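Local coordinates for MHC class I-like protein MILL2 (Mus musculus, PDB 6A97), which binds heparan sulfate proteoglycans on the surface of fibroblasts, as a GPI-anchored glycoprotein of the MHC class I family, at residues G109-Q114 and L133-Q138; N102-E107 and M162-H167; N28-S33 and Q41-I46; A115-E120 and G129-G134. One frame throughout, in Å; residues are numbered along the deposited sequence.

Contact 1: G109-Q114 and L133-Q138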
loop_
_atom_site.group_PDB
_atom_site.type_symbol
_atom_site.label_atom_id
_atom_site.label_comp_id
_atom_site.label_asym_id
_atom_site.label_seq_id
_atom_site.Cartn_x
_atom_site.Cartn_y
_atom_site.Cartn_z
ATOM N N GLY A 109 -38.186 15.636 -16.679
ATOM C CA GLY A 109 -37.368 15.927 -15.513
ATOM C C GLY A 109 -35.887 16.117 -15.785
ATOM O O GLY A 109 -35.471 16.338 -16.921
ATOM N N LEU A 110 -35.090 16.025 -14.723
ATOM C CA LEU A 110 -33.650 16.253 -14.802
ATOM C C LEU A 110 -32.887 14.932 -14.772
ATOM O O LEU A 110 -33.021 14.152 -13.830
ATOM C CB LEU A 110 -33.197 17.159 -13.653
ATOM C CG LEU A 110 -31.923 17.996 -13.818
ATOM C CD1 LEU A 110 -31.911 19.122 -12.796
ATOM C CD2 LEU A 110 -30.662 17.148 -13.686
ATOM N N HIS A 111 -32.085 14.686 -15.803
ATOM C CA HIS A 111 -31.315 13.450 -15.890
ATOM C C HIS A 111 -29.865 13.715 -16.272
ATOM O O HIS A 111 -29.532 14.791 -16.768
ATOM C CB HIS A 111 -31.959 12.495 -16.892
ATOM C CG HIS A 111 -33.375 12.151 -16.560
ATOM N ND1 HIS A 111 -33.710 11.091 -15.747
ATOM C CD2 HIS A 111 -34.543 12.734 -16.921
ATOM C CE1 HIS A 111 -35.025 11.032 -15.625
ATOM N NE2 HIS A 111 -35.553 12.016 -16.329
ATOM N N THR A 112 -29.009 12.722 -16.040
ATOM C CA THR A 112 -27.572 12.878 -16.240
ATOM C C THR A 112 -27.010 11.879 -17.245
ATOM O O THR A 112 -27.039 10.671 -17.009
ATOM C CB THR A 112 -26.802 12.711 -14.911
ATOM O OG1 THR A 112 -27.433 13.487 -13.885
ATOM C CG2 THR A 112 -25.349 13.147 -15.069
ATOM N N LEU A 113 -26.484 12.384 -18.357
ATOM C CA LEU A 113 -25.831 11.535 -19.350
ATOM C C LEU A 113 -24.319 11.698 -19.293
ATOM O O LEU A 113 -23.802 12.813 -19.391
ATOM C CB LEU A 113 -26.333 11.857 -20.759
ATOM C CG LEU A 113 -25.745 11.002 -21.882
ATOM C CD1 LEU A 113 -26.192 9.534 -21.747
ATOM C CD2 LEU A 113 -26.127 11.569 -23.240
ATOM N N GLN A 114 -23.616 10.576 -19.134
ATOM C CA GLN A 114 -22.158 10.576 -19.045
ATOM C C GLN A 114 -21.556 9.594 -20.028
ATOM O O GLN A 114 -22.193 8.614 -20.414
ATOM C CB GLN A 114 -21.691 10.213 -17.631
ATOM C CG GLN A 114 -22.123 11.186 -16.540
ATOM C CD GLN A 114 -21.962 10.591 -15.146
ATOM O OE1 GLN A 114 -22.915 10.065 -14.574
ATOM N NE2 GLN A 114 -20.748 10.660 -14.602
ATOM N N LEU A 133 -21.281 4.376 -21.755
ATOM C CA LEU A 133 -22.210 5.452 -21.441
ATOM C C LEU A 133 -22.862 5.186 -20.092
ATOM O O LEU A 133 -23.091 4.034 -19.715
ATOM C CB LEU A 133 -23.285 5.595 -22.522
ATOM C CG LEU A 133 -22.835 5.858 -23.958
ATOM C CD1 LEU A 133 -24.033 5.856 -24.886
ATOM C CD2 LEU A 133 -22.112 7.183 -24.037
ATOM N N GLY A 134 -23.162 6.258 -19.372
ATOM C CA GLY A 134 -23.828 6.154 -18.090
ATOM C C GLY A 134 -25.033 7.067 -18.073
ATOM O O GLY A 134 -24.995 8.174 -18.616
ATOM N N TYR A 135 -26.109 6.603 -17.452
ATOM C CA TYR A 135 -27.338 7.381 -17.381
ATOM C C TYR A 135 -27.849 7.383 -15.951
ATOM O O TYR A 135 -28.026 6.320 -15.353
ATOM C CB TYR A 135 -28.401 6.818 -18.331
ATOM C CG TYR A 135 -29.612 7.711 -18.475
ATOM C CD1 TYR A 135 -29.507 8.962 -19.075
ATOM C CD2 TYR A 135 -30.858 7.310 -18.011
ATOM C CE1 TYR A 135 -30.608 9.785 -19.209
ATOM C CE2 TYR A 135 -31.966 8.127 -18.143
ATOM C CZ TYR A 135 -31.836 9.362 -18.741
ATOM O OH TYR A 135 -32.937 10.176 -18.875
ATOM N N ASP A 136 -28.059 8.580 -15.411
ATOM C CA ASP A 136 -28.471 8.763 -14.023
ATOM C C ASP A 136 -27.590 7.978 -13.053
ATOM O O ASP A 136 -28.083 7.373 -12.100
ATOM C CB ASP A 136 -29.943 8.376 -13.850
ATOM C CG ASP A 136 -30.885 9.429 -14.403
ATOM O OD1 ASP A 136 -30.463 10.603 -14.510
ATOM O OD2 ASP A 136 -32.042 9.089 -14.731
ATOM N N GLY A 137 -26.286 7.992 -13.308
ATOM C CA GLY A 137 -25.319 7.409 -12.394
ATOM C C GLY A 137 -25.199 5.897 -12.448
ATOM O O GLY A 137 -24.521 5.295 -11.612
ATOM N N GLN A 138 -25.847 5.276 -13.429
ATOM C CA GLN A 138 -25.774 3.822 -13.589
ATOM C C GLN A 138 -25.216 3.457 -14.961
ATOM O O GLN A 138 -25.369 4.221 -15.913
ATOM C CB GLN A 138 -27.155 3.189 -13.405
ATOM C CG GLN A 138 -27.797 3.468 -12.054
ATOM C CD GLN A 138 -27.000 2.890 -10.895
ATOM O OE1 GLN A 138 -26.437 1.796 -10.990
ATOM N NE2 GLN A 138 -26.945 3.628 -9.792
HETATM O O HOH W 1 -25.049 9.178 -15.554
HETATM O O HOH W 2 -29.445 12.080 -12.570
#
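Gln114 and Gly134 form an antiparallel hydrogen-bonded pair, the N of each 2.8 Å from the O of the other, and beyond the non-hydrogen-bonded pair Leu113 with Tyr135 the ladder ends as Asp136 N donates to Thr112 O at 2.8 Å. Here the chain turns through a type I' turn from Tyr135 to Gln138, and the carboxylate of Asp136 folds back to engage the other segment with both oxygens. OD1 receives the backbone N of Thr112 at 3.0 Å, nearly in line with its C-O bond. OD2 offers its syn lone pair to His111 ND1 at 2.8 Å, in the imidazole plane and almost straight (169°). Because His111 NE2 is hydrogen-bonded to Glu108 O as well, the ring is held at both nitrogens and may well be protonated. Tyr135 lays its hydroxyl over one face of this ring, OH 3.1 Å from His111 CG; the two ring planes differ by 15° but are slid apart, with little overlap. Water 1 bridges the segments, donating to Thr112 O and Gln114 OE1 and accepting from Gly137 N, while Gln114 NE2 bonds to the backbone of another protein chain. Water 2 joins Thr112 OG1 to Asp136 OD1. This tight two-residue turn makes a beta hairpin of strands 127-135 and 138-144, and Asp136 ties it to the lead-in of strand 113-121 in the class I platform floor.

Contact 2: N102-E107 and M162-H167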
loop_
_atom_site.group_PDB
_atom_site.type_symbol
_atom_site.label_atom_id
_atom_site.label_comp_id
_atom_site.label_asym_id
_atom_site.label_seq_id
_atom_site.Cartn_x
_atom_site.Cartn_y
_atom_site.Cartn_z
ATOM N N ASN A 102 -30.581 13.066 -28.314
ATOM C CA ASN A 102 -31.936 13.423 -28.734
ATOM C C ASN A 102 -33.007 12.592 -28.024
ATOM O O ASN A 102 -34.017 13.122 -27.568
ATOM C CB ASN A 102 -32.080 13.275 -30.246
ATOM C CG ASN A 102 -31.451 14.431 -31.003
ATOM O OD1 ASN A 102 -31.500 15.576 -30.554
ATOM N ND2 ASN A 102 -30.852 14.137 -32.152
ATOM N N GLN A 103 -32.771 11.287 -27.915
ATOM C CA GLN A 103 -33.743 10.379 -27.310
ATOM C C GLN A 103 -33.859 10.587 -25.805
ATOM O O GLN A 103 -34.960 10.556 -25.265
ATOM C CB GLN A 103 -33.381 8.918 -27.612
ATOM C CG GLN A 103 -33.438 8.546 -29.090
ATOM C CD GLN A 103 -34.818 8.775 -29.709
ATOM O OE1 GLN A 103 -35.850 8.461 -29.104
ATOM N NE2 GLN A 103 -34.837 9.337 -30.917
ATOM N N LYS A 104 -32.732 10.817 -25.136
ATOM C CA LYS A 104 -32.750 11.069 -23.699
ATOM C C LYS A 104 -33.291 12.459 -23.372
ATOM O O LYS A 104 -33.829 12.689 -22.285
ATOM C CB LYS A 104 -31.351 10.900 -23.099
ATOM C CG LYS A 104 -30.907 9.446 -22.970
ATOM C CD LYS A 104 -31.937 8.623 -22.197
ATOM C CE LYS A 104 -31.400 7.237 -21.856
ATOM N NZ LYS A 104 -32.461 6.340 -21.314
ATOM N N SER A 105 -33.153 13.385 -24.314
ATOM C CA SER A 105 -33.655 14.742 -24.114
ATOM C C SER A 105 -35.177 14.779 -24.035
ATOM O O SER A 105 -35.757 15.767 -23.588
ATOM C CB SER A 105 -33.171 15.661 -25.234
ATOM O OG SER A 105 -31.768 15.841 -25.166
ATOM N N GLN A 106 -35.820 13.700 -24.469
ATOM C CA GLN A 106 -37.276 13.618 -24.446
ATOM C C GLN A 106 -37.804 13.264 -23.059
ATOM O O GLN A 106 -38.981 13.477 -22.766
ATOM C CB GLN A 106 -37.768 12.590 -25.464
ATOM C CG GLN A 106 -37.461 12.951 -26.907
ATOM C CD GLN A 106 -38.261 12.124 -27.896
ATOM O OE1 GLN A 106 -39.353 11.647 -27.583
ATOM N NE2 GLN A 106 -37.720 11.948 -29.096
ATOM N N GLU A 107 -36.929 12.722 -22.212
ATOM C CA GLU A 107 -37.325 12.276 -20.877
ATOM C C GLU A 107 -37.763 13.438 -19.988
ATOM O O GLU A 107 -37.155 14.509 -19.990
ATOM C CB GLU A 107 -36.180 11.517 -20.196
ATOM C CG GLU A 107 -35.793 10.203 -20.862
ATOM C CD GLU A 107 -36.932 9.197 -20.899
ATOM O OE1 GLU A 107 -37.753 9.190 -19.956
ATOM O OE2 GLU A 107 -36.995 8.401 -21.860
ATOM N N MET A 162 -32.690 -3.665 -28.709
ATOM C CA MET A 162 -32.659 -3.411 -30.146
ATOM C C MET A 162 -32.714 -1.914 -30.436
ATOM O O MET A 162 -31.972 -1.416 -31.276
ATOM C CB MET A 162 -33.817 -4.130 -30.846
ATOM C CG MET A 162 -33.687 -5.654 -30.841
ATOM S SD MET A 162 -35.127 -6.497 -31.539
ATOM C CE MET A 162 -35.623 -5.347 -32.821
ATOM N N PHE A 163 -33.595 -1.213 -29.730
ATOM C CA PHE A 163 -33.716 0.233 -29.848
ATOM C C PHE A 163 -32.373 0.943 -29.668
ATOM O O PHE A 163 -31.990 1.768 -30.499
ATOM C CB PHE A 163 -34.726 0.765 -28.827
ATOM C CG PHE A 163 -34.982 2.247 -28.932
ATOM C CD1 PHE A 163 -34.187 3.159 -28.250
ATOM C CD2 PHE A 163 -36.029 2.727 -29.704
ATOM C CE1 PHE A 163 -34.425 4.520 -28.344
ATOM C CE2 PHE A 163 -36.273 4.087 -29.804
ATOM C CZ PHE A 163 -35.472 4.984 -29.123
ATOM N N TRP A 164 -31.665 0.626 -28.586
ATOM C CA TRP A 164 -30.413 1.314 -28.279
ATOM C C TRP A 164 -29.264 0.811 -29.146
ATOM O O TRP A 164 -28.310 1.542 -29.398
ATOM C CB TRP A 164 -30.055 1.176 -26.788
ATOM C CG TRP A 164 -30.978 1.955 -25.899
ATOM C CD1 TRP A 164 -31.829 1.451 -24.960
ATOM C CD2 TRP A 164 -31.170 3.377 -25.890
ATOM N NE1 TRP A 164 -32.531 2.468 -24.361
ATOM C CE2 TRP A 164 -32.150 3.660 -24.916
ATOM C CE3 TRP A 164 -30.608 4.437 -26.609
ATOM C CZ2 TRP A 164 -32.573 4.957 -24.636
ATOM C CZ3 TRP A 164 -31.033 5.724 -26.335
ATOM C CH2 TRP A 164 -32.004 5.974 -25.354
ATOM N N LYS A 165 -29.351 -0.433 -29.606
ATOM C CA LYS A 165 -28.329 -0.962 -30.504
ATOM C C LYS A 165 -28.304 -0.203 -31.836
ATOM O O LYS A 165 -27.286 -0.192 -32.529
ATOM C CB LYS A 165 -28.547 -2.457 -30.760
ATOM C CG LYS A 165 -28.032 -3.371 -29.655
ATOM C CD LYS A 165 -28.220 -4.834 -30.031
ATOM C CE LYS A 165 -27.838 -5.773 -28.892
ATOM N NZ LYS A 165 -26.369 -5.839 -28.643
ATOM N N THR A 166 -29.418 0.434 -32.189
ATOM C CA THR A 166 -29.514 1.149 -33.460
ATOM C C THR A 166 -29.336 2.662 -33.320
ATOM O O THR A 166 -28.980 3.336 -34.286
ATOM C CB THR A 166 -30.867 0.891 -34.160
ATOM O OG1 THR A 166 -31.912 1.599 -33.479
ATOM C CG2 THR A 166 -31.187 -0.595 -34.192
ATOM N N HIS A 167 -29.585 3.196 -32.128
ATOM C CA HIS A 167 -29.502 4.641 -31.919
ATOM C C HIS A 167 -28.197 5.062 -31.248
ATOM O O HIS A 167 -27.911 6.252 -31.127
ATOM C CB HIS A 167 -30.692 5.133 -31.093
ATOM C CG HIS A 167 -31.997 5.066 -31.822
ATOM N ND1 HIS A 167 -32.794 3.943 -31.818
ATOM C CD2 HIS A 167 -32.641 5.984 -32.580
ATOM C CE1 HIS A 167 -33.876 4.171 -32.542
ATOM N NE2 HIS A 167 -33.808 5.402 -33.015
#
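Gln103 and Lys104 approach the aromatic flank of helix 158-167 with their side chains alone, the nearest pair of CA atoms, those of Gln103 and His167, being 8.5 Å apart. The closer part of the contact centres on Phe163 and Trp164. Gln103 bends at its second torsion (chi2 -59°), and its OE1 comes to the edge of the Phe163 ring, 3.5 Å from CZ. The amide plane is turned 72° from the ring; the oxygen, lying in the ring plane, faces the weakly positive C-H edge at CZ. Nearer the backbone, Gln103 CB lies 4.0 Å from Trp164 CH2. Lys104 crosses the indole at about a right angle, NZ 3.6 Å from Trp164 CZ2, with CE 3.8 Å from Trp164 CH2, an oblique approach; outside the two segments Lys104 makes a cation-pi contact with Tyr135. In the class I platform, helix 98-104 at the end of alpha-1 and helix 158-167, the first helix of alpha-2, flank one end of the groove, the end that holds the F pocket in peptide-presenting relatives. Within the helix the rings lie over one another's faces: Phe163 CD1 sits over the centre of the indole, and His167 ND1 over the centre of the Phe163 ring. His167 is fixed there by ND1 donating to Phe163 O at 2.7 Å, while Thr166 OG1 reaches the same oxygen from the opposite face of its carbonyl plane. Toward His167 the contact is looser, with Gln103 NE2 no nearer than 4.3 Å to His167 CD2, and these partly exposed side chains meet at the protein surface.

Contact 3: N28-S33 and Q41-I46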
loop_
_atom_site.group_PDB
_atom_site.type_symbol
_atom_site.label_atom_id
_atom_site.label_comp_id
_atom_site.label_asym_id
_atom_site.label_seq_id
_atom_site.Cartn_x
_atom_site.Cartn_y
_atom_site.Cartn_z
ATOM N N ASN A 28 -13.540 11.884 -20.281
ATOM C CA ASN A 28 -14.732 11.871 -19.445
ATOM C C ASN A 28 -15.685 12.963 -19.912
ATOM O O ASN A 28 -15.393 14.155 -19.781
ATOM C CB ASN A 28 -14.371 12.048 -17.970
ATOM C CG ASN A 28 -13.968 10.738 -17.313
ATOM O OD1 ASN A 28 -13.814 9.723 -17.985
ATOM N ND2 ASN A 28 -13.798 10.756 -15.999
ATOM N N VAL A 29 -16.814 12.549 -20.477
ATOM C CA VAL A 29 -17.759 13.476 -21.085
ATOM C C VAL A 29 -19.055 13.507 -20.294
ATOM O O VAL A 29 -19.558 12.465 -19.864
ATOM C CB VAL A 29 -18.072 13.087 -22.552
ATOM C CG1 VAL A 29 -19.021 14.085 -23.189
ATOM C CG2 VAL A 29 -16.792 12.974 -23.365
ATOM N N ARG A 30 -19.605 14.698 -20.099
ATOM C CA ARG A 30 -20.899 14.813 -19.443
ATOM C C ARG A 30 -21.730 15.945 -20.039
ATOM O O ARG A 30 -21.217 17.036 -20.268
ATOM C CB ARG A 30 -20.714 15.032 -17.943
ATOM C CG ARG A 30 -21.989 15.407 -17.223
ATOM C CD ARG A 30 -21.820 15.298 -15.724
ATOM N NE ARG A 30 -20.771 16.183 -15.232
ATOM C CZ ARG A 30 -20.990 17.400 -14.742
ATOM N NH1 ARG A 30 -22.228 17.877 -14.674
ATOM N NH2 ARG A 30 -19.972 18.134 -14.306
ATOM N N ALA A 31 -23.010 15.679 -20.289
ATOM C CA ALA A 31 -23.943 16.721 -20.710
ATOM C C ALA A 31 -24.452 17.499 -19.506
ATOM O O ALA A 31 -24.848 16.909 -18.497
ATOM C CB ALA A 31 -25.109 16.118 -21.478
ATOM N N HIS A 32 -24.453 18.825 -19.618
ATOM C CA HIS A 32 -24.896 19.675 -18.521
ATOM C C HIS A 32 -26.402 19.575 -18.324
ATOM O O HIS A 32 -26.882 19.414 -17.202
ATOM C CB HIS A 32 -24.491 21.127 -18.767
ATOM C CG HIS A 32 -23.034 21.385 -18.557
ATOM N ND1 HIS A 32 -22.437 21.311 -17.317
ATOM C CD2 HIS A 32 -22.053 21.717 -19.429
ATOM C CE1 HIS A 32 -21.150 21.587 -17.435
ATOM N NE2 HIS A 32 -20.892 21.838 -18.705
ATOM N N SER A 33 -27.140 19.678 -19.424
ATOM C CA SER A 33 -28.586 19.497 -19.411
ATOM C C SER A 33 -29.042 19.028 -20.785
ATOM O O SER A 33 -28.575 19.528 -21.807
ATOM C CB SER A 33 -29.301 20.789 -19.023
ATOM O OG SER A 33 -29.367 21.682 -20.119
ATOM N N GLN A 41 -25.030 21.308 -24.061
ATOM C CA GLN A 41 -23.660 21.712 -23.777
ATOM C C GLN A 41 -22.927 20.588 -23.057
ATOM O O GLN A 41 -23.510 19.898 -22.222
ATOM C CB GLN A 41 -23.640 22.992 -22.943
ATOM C CG GLN A 41 -24.350 24.168 -23.604
ATOM C CD GLN A 41 -24.544 25.341 -22.657
ATOM O OE1 GLN A 41 -24.613 26.493 -23.084
ATOM N NE2 GLN A 41 -24.633 25.051 -21.363
ATOM N N LEU A 42 -21.650 20.416 -23.382
ATOM C CA LEU A 42 -20.868 19.293 -22.884
ATOM C C LEU A 42 -19.670 19.746 -22.068
ATOM O O LEU A 42 -19.041 20.756 -22.385
ATOM C CB LEU A 42 -20.378 18.428 -24.050
ATOM C CG LEU A 42 -21.414 17.762 -24.960
ATOM C CD1 LEU A 42 -20.711 17.057 -26.114
ATOM C CD2 LEU A 42 -22.284 16.774 -24.171
ATOM N N LEU A 43 -19.352 18.986 -21.023
ATOM C CA LEU A 43 -18.077 19.130 -20.333
ATOM C C LEU A 43 -17.180 17.975 -20.742
ATOM O O LEU A 43 -17.541 16.810 -20.573
ATOM C CB LEU A 43 -18.249 19.160 -18.810
ATOM C CG LEU A 43 -16.947 19.112 -17.995
ATOM C CD1 LEU A 43 -16.040 20.332 -18.272
ATOM C CD2 LEU A 43 -17.243 19.000 -16.507
ATOM N N VAL A 44 -16.023 18.294 -21.306
ATOM C CA VAL A 44 -15.091 17.262 -21.725
ATOM C C VAL A 44 -13.798 17.404 -20.944
ATOM O O VAL A 44 -13.172 18.467 -20.950
ATOM C CB VAL A 44 -14.785 17.327 -23.243
ATOM C CG1 VAL A 44 -13.908 16.151 -23.651
ATOM C CG2 VAL A 44 -16.077 17.348 -24.065
ATOM N N LEU A 45 -13.415 16.332 -20.264
ATOM C CA LEU A 45 -12.179 16.290 -19.500
ATOM C C LEU A 45 -11.303 15.181 -20.049
ATOM O O LEU A 45 -11.755 14.042 -20.213
ATOM C CB LEU A 45 -12.459 16.061 -18.013
ATOM C CG LEU A 45 -13.320 17.109 -17.311
ATOM C CD1 LEU A 45 -13.646 16.676 -15.891
ATOM C CD2 LEU A 45 -12.610 18.453 -17.308
ATOM N N ILE A 46 -10.050 15.511 -20.332
ATOM C CA ILE A 46 -9.133 14.552 -20.931
ATOM C C ILE A 46 -8.014 14.185 -19.966
ATOM O O ILE A 46 -7.305 15.061 -19.457
ATOM C CB ILE A 46 -8.525 15.105 -22.227
ATOM C CG1 ILE A 46 -9.610 15.275 -23.291
ATOM C CG2 ILE A 46 -7.437 14.189 -22.738
ATOM C CD1 ILE A 46 -9.062 15.654 -24.644
HETATM O O HOH W 3 -16.897 15.517 -18.034
HETATM O O HOH W 4 -26.899 21.942 -21.953
#
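The imidazole of His32 slants across to Gln41 and Leu43, its CD2 3.6 Å from Gln41 O and its NE2 3.8 Å from Leu43 CB, while the Arg30 guanidinium meets Leu43 obliquely, NH2 lying 3.6 Å from CD2. These groups belong to the first beta hairpin of the class I platform, strands 23-31 and 42-48, whose segments 28-31 and 42-46 run antiparallel, at 169°. His32 NE2 is hydrogen-bonded to Asn57 OD1 on the neighbouring strand, which ties down the far end of the ring. Asn28, Arg30, Leu43 and Leu45 share the face that packs on the chain of another protein, probably the beta2-microglobulin expected beneath such a platform. On the other face Val29, Ala31, Leu42 and Val44 form an apolar layer, in which Leu42 CD2 reaches Ala31 CB at 4.0 Å; helix 75-96 covers Val29 and Leu42. Paired backbone bonds link Asn28 with Leu45 and Arg30 with Leu43, and His32 N adds a last, nearly straight one to Gln41 O (174°). Between the strands, water 3 donates to both Asn28 O at 2.7 Å and Leu43 O at 2.9 Å.

Contact 4: A115-E120 and G129-G134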
loop_
_atom_site.group_PDB
_atom_site.type_symbol
_atom_site.label_atom_id
_atom_site.label_comp_id
_atom_site.label_asym_id
_atom_site.label_seq_id
_atom_site.Cartn_x
_atom_site.Cartn_y
_atom_site.Cartn_z
ATOM N N ALA A 115 -20.313 9.844 -20.413
ATOM C CA ALA A 115 -19.582 8.898 -21.231
ATOM C C ALA A 115 -18.138 8.842 -20.776
ATOM O O ALA A 115 -17.558 9.860 -20.413
ATOM C CB ALA A 115 -19.663 9.278 -22.710
ATOM N N THR A 116 -17.556 7.651 -20.770
ATOM C CA THR A 116 -16.117 7.565 -20.629
ATOM C C THR A 116 -15.601 6.719 -21.778
ATOM O O THR A 116 -16.196 5.701 -22.141
ATOM C CB THR A 116 -15.682 6.997 -19.259
ATOM O OG1 THR A 116 -14.260 7.089 -19.150
ATOM C CG2 THR A 116 -16.114 5.525 -19.067
ATOM N N LEU A 117 -14.504 7.155 -22.379
ATOM C CA LEU A 117 -14.015 6.476 -23.564
ATOM C C LEU A 117 -12.549 6.775 -23.762
ATOM O O LEU A 117 -12.013 7.707 -23.162
ATOM C CB LEU A 117 -14.844 6.899 -24.779
ATOM C CG LEU A 117 -14.793 8.361 -25.248
ATOM C CD1 LEU A 117 -13.827 8.556 -26.426
ATOM C CD2 LEU A 117 -16.184 8.905 -25.544
ATOM N N GLY A 118 -11.891 5.970 -24.584
ATOM C CA GLY A 118 -10.490 6.200 -24.867
ATOM C C GLY A 118 -9.755 4.948 -25.285
ATOM O O GLY A 118 -10.359 3.993 -25.767
ATOM N N CYS A 119 -8.442 4.955 -25.100
ATOM C CA CYS A 119 -7.615 3.854 -25.557
ATOM C C CYS A 119 -6.436 3.658 -24.629
ATOM O O CYS A 119 -6.028 4.576 -23.913
ATOM C CB CYS A 119 -7.125 4.100 -26.983
ATOM S SG CYS A 119 -6.057 5.563 -27.144
ATOM N N GLU A 120 -5.890 2.450 -24.651
ATOM C CA GLU A 120 -4.790 2.082 -23.781
ATOM C C GLU A 120 -3.643 1.514 -24.606
ATOM O O GLU A 120 -3.814 0.537 -25.333
ATOM C CB GLU A 120 -5.265 1.071 -22.736
ATOM C CG GLU A 120 -4.231 0.692 -21.693
ATOM C CD GLU A 120 -4.826 -0.163 -20.589
ATOM O OE1 GLU A 120 -4.334 -0.089 -19.444
ATOM O OE2 GLU A 120 -5.794 -0.905 -20.868
ATOM N N GLY A 129 -9.140 -0.214 -26.985
ATOM C CA GLY A 129 -10.099 0.873 -26.881
ATOM C C GLY A 129 -11.293 0.534 -26.003
ATOM O O GLY A 129 -11.579 -0.637 -25.752
ATOM N N PHE A 130 -11.990 1.563 -25.528
ATOM C CA PHE A 130 -13.187 1.366 -24.716
ATOM C C PHE A 130 -14.146 2.541 -24.868
ATOM O O PHE A 130 -13.728 3.659 -25.178
ATOM C CB PHE A 130 -12.819 1.166 -23.238
ATOM C CG PHE A 130 -12.124 2.349 -22.609
ATOM C CD1 PHE A 130 -10.744 2.482 -22.679
ATOM C CD2 PHE A 130 -12.851 3.319 -21.935
ATOM C CE1 PHE A 130 -10.105 3.568 -22.103
ATOM C CE2 PHE A 130 -12.218 4.404 -21.351
ATOM C CZ PHE A 130 -10.844 4.531 -21.439
ATOM N N TRP A 131 -15.433 2.284 -24.649
ATOM C CA TRP A 131 -16.441 3.339 -24.686
ATOM C C TRP A 131 -17.673 2.917 -23.891
ATOM O O TRP A 131 -18.373 1.970 -24.261
ATOM C CB TRP A 131 -16.815 3.673 -26.130
ATOM C CG TRP A 131 -17.615 4.932 -26.300
ATOM C CD1 TRP A 131 -18.501 5.474 -25.414
ATOM C CD2 TRP A 131 -17.582 5.820 -27.426
ATOM N NE1 TRP A 131 -19.029 6.638 -25.922
ATOM C CE2 TRP A 131 -18.480 6.873 -27.156
ATOM C CE3 TRP A 131 -16.881 5.825 -28.638
ATOM C CZ2 TRP A 131 -18.701 7.919 -28.055
ATOM C CZ3 TRP A 131 -17.102 6.866 -29.530
ATOM C CH2 TRP A 131 -18.005 7.895 -29.234
ATOM N N HIS A 132 -17.929 3.625 -22.793
ATOM C CA HIS A 132 -19.089 3.354 -21.949
ATOM C C HIS A 132 -19.971 4.587 -21.815
ATOM O O HIS A 132 -19.473 5.711 -21.773
ATOM C CB HIS A 132 -18.654 2.894 -20.555
ATOM C CG HIS A 132 -17.631 1.801 -20.563
ATOM N ND1 HIS A 132 -17.965 0.465 -20.649
ATOM C CD2 HIS A 132 -16.280 1.846 -20.486
ATOM C CE1 HIS A 132 -16.862 -0.263 -20.631
ATOM N NE2 HIS A 132 -15.826 0.551 -20.534
ATOM N N LEU A 133 -21.281 4.376 -21.755
ATOM C CA LEU A 133 -22.210 5.452 -21.441
ATOM C C LEU A 133 -22.862 5.186 -20.092
ATOM O O LEU A 133 -23.091 4.034 -19.715
ATOM C CB LEU A 133 -23.285 5.595 -22.522
ATOM C CG LEU A 133 -22.835 5.858 -23.958
ATOM C CD1 LEU A 133 -24.033 5.856 -24.886
ATOM C CD2 LEU A 133 -22.112 7.183 -24.037
ATOM N N GLY A 134 -23.162 6.258 -19.372
ATOM C CA GLY A 134 -23.828 6.154 -18.090
ATOM C C GLY A 134 -25.033 7.067 -18.073
ATOM O O GLY A 134 -24.995 8.174 -18.616
#
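Gly118 and Phe130, Leu117 and Trp131, and Thr116 and His132 are facing pairs of the beta hairpin that begins the alpha-2 half of the class I platform floor, where segments 115-120 and 129-134 run antiparallel at 179°. Backbone bonds join Thr116 with His132 and Gly118 with Phe130 in both directions. The Phe130 ring folds back over the glycine, CG standing between its own N and carbonyl carbon (chi1 62°); Gly118 N lies over the ring centre, 3.5 Å above the plane, and Gly118 CA makes a CH-pi contact over the same face, 4.1 Å from the centroid. On the helix-facing side Leu117 runs beside Trp131 and sets CD2 over the indole face, a CH-pi contact 3.7 Å from the centroid of the five-membered ring. Ala115 CB and Leu133 CD2 are tight at 3.5 Å. On the other side Thr116 CG2 touches the edge of His132 at CD2, 3.9 Å away; Thr116 OG1 turns to Asn28 and His132 ND1 to Thr142. Cys119 continues the Leu117 side with its disulfide to Cys182. Helices 75-96 and 171-193 both pack on Trp131, whose NE1 is buried without a partner in the model, so the indole is probably held there mainly by apolar packing.

How the contacts relate
From the N terminus, contact 3 comes first and closes the short loop between strands 23-31 and 42-48 before any other contact opens. The remaining three open in the order 2, 1, 4 and close in the reverse order: contact 4 closes inside contact 1, the two sharing Leu133 and Gly134 on one hairpin, and contact 2 encloses both, returning from helix 158-167 to helix 98-104. Strand 23-31 borders strand 113-121, so Val29 O probably bonds to Ala115 N and Leu113 O to Ala31 N, uniting the two hairpins, and with them the alpha-1 and alpha-2 halves, in one floor. Tyr135 packs on Lys104 and Glu107, joining that floor to contact 2 at the groove end.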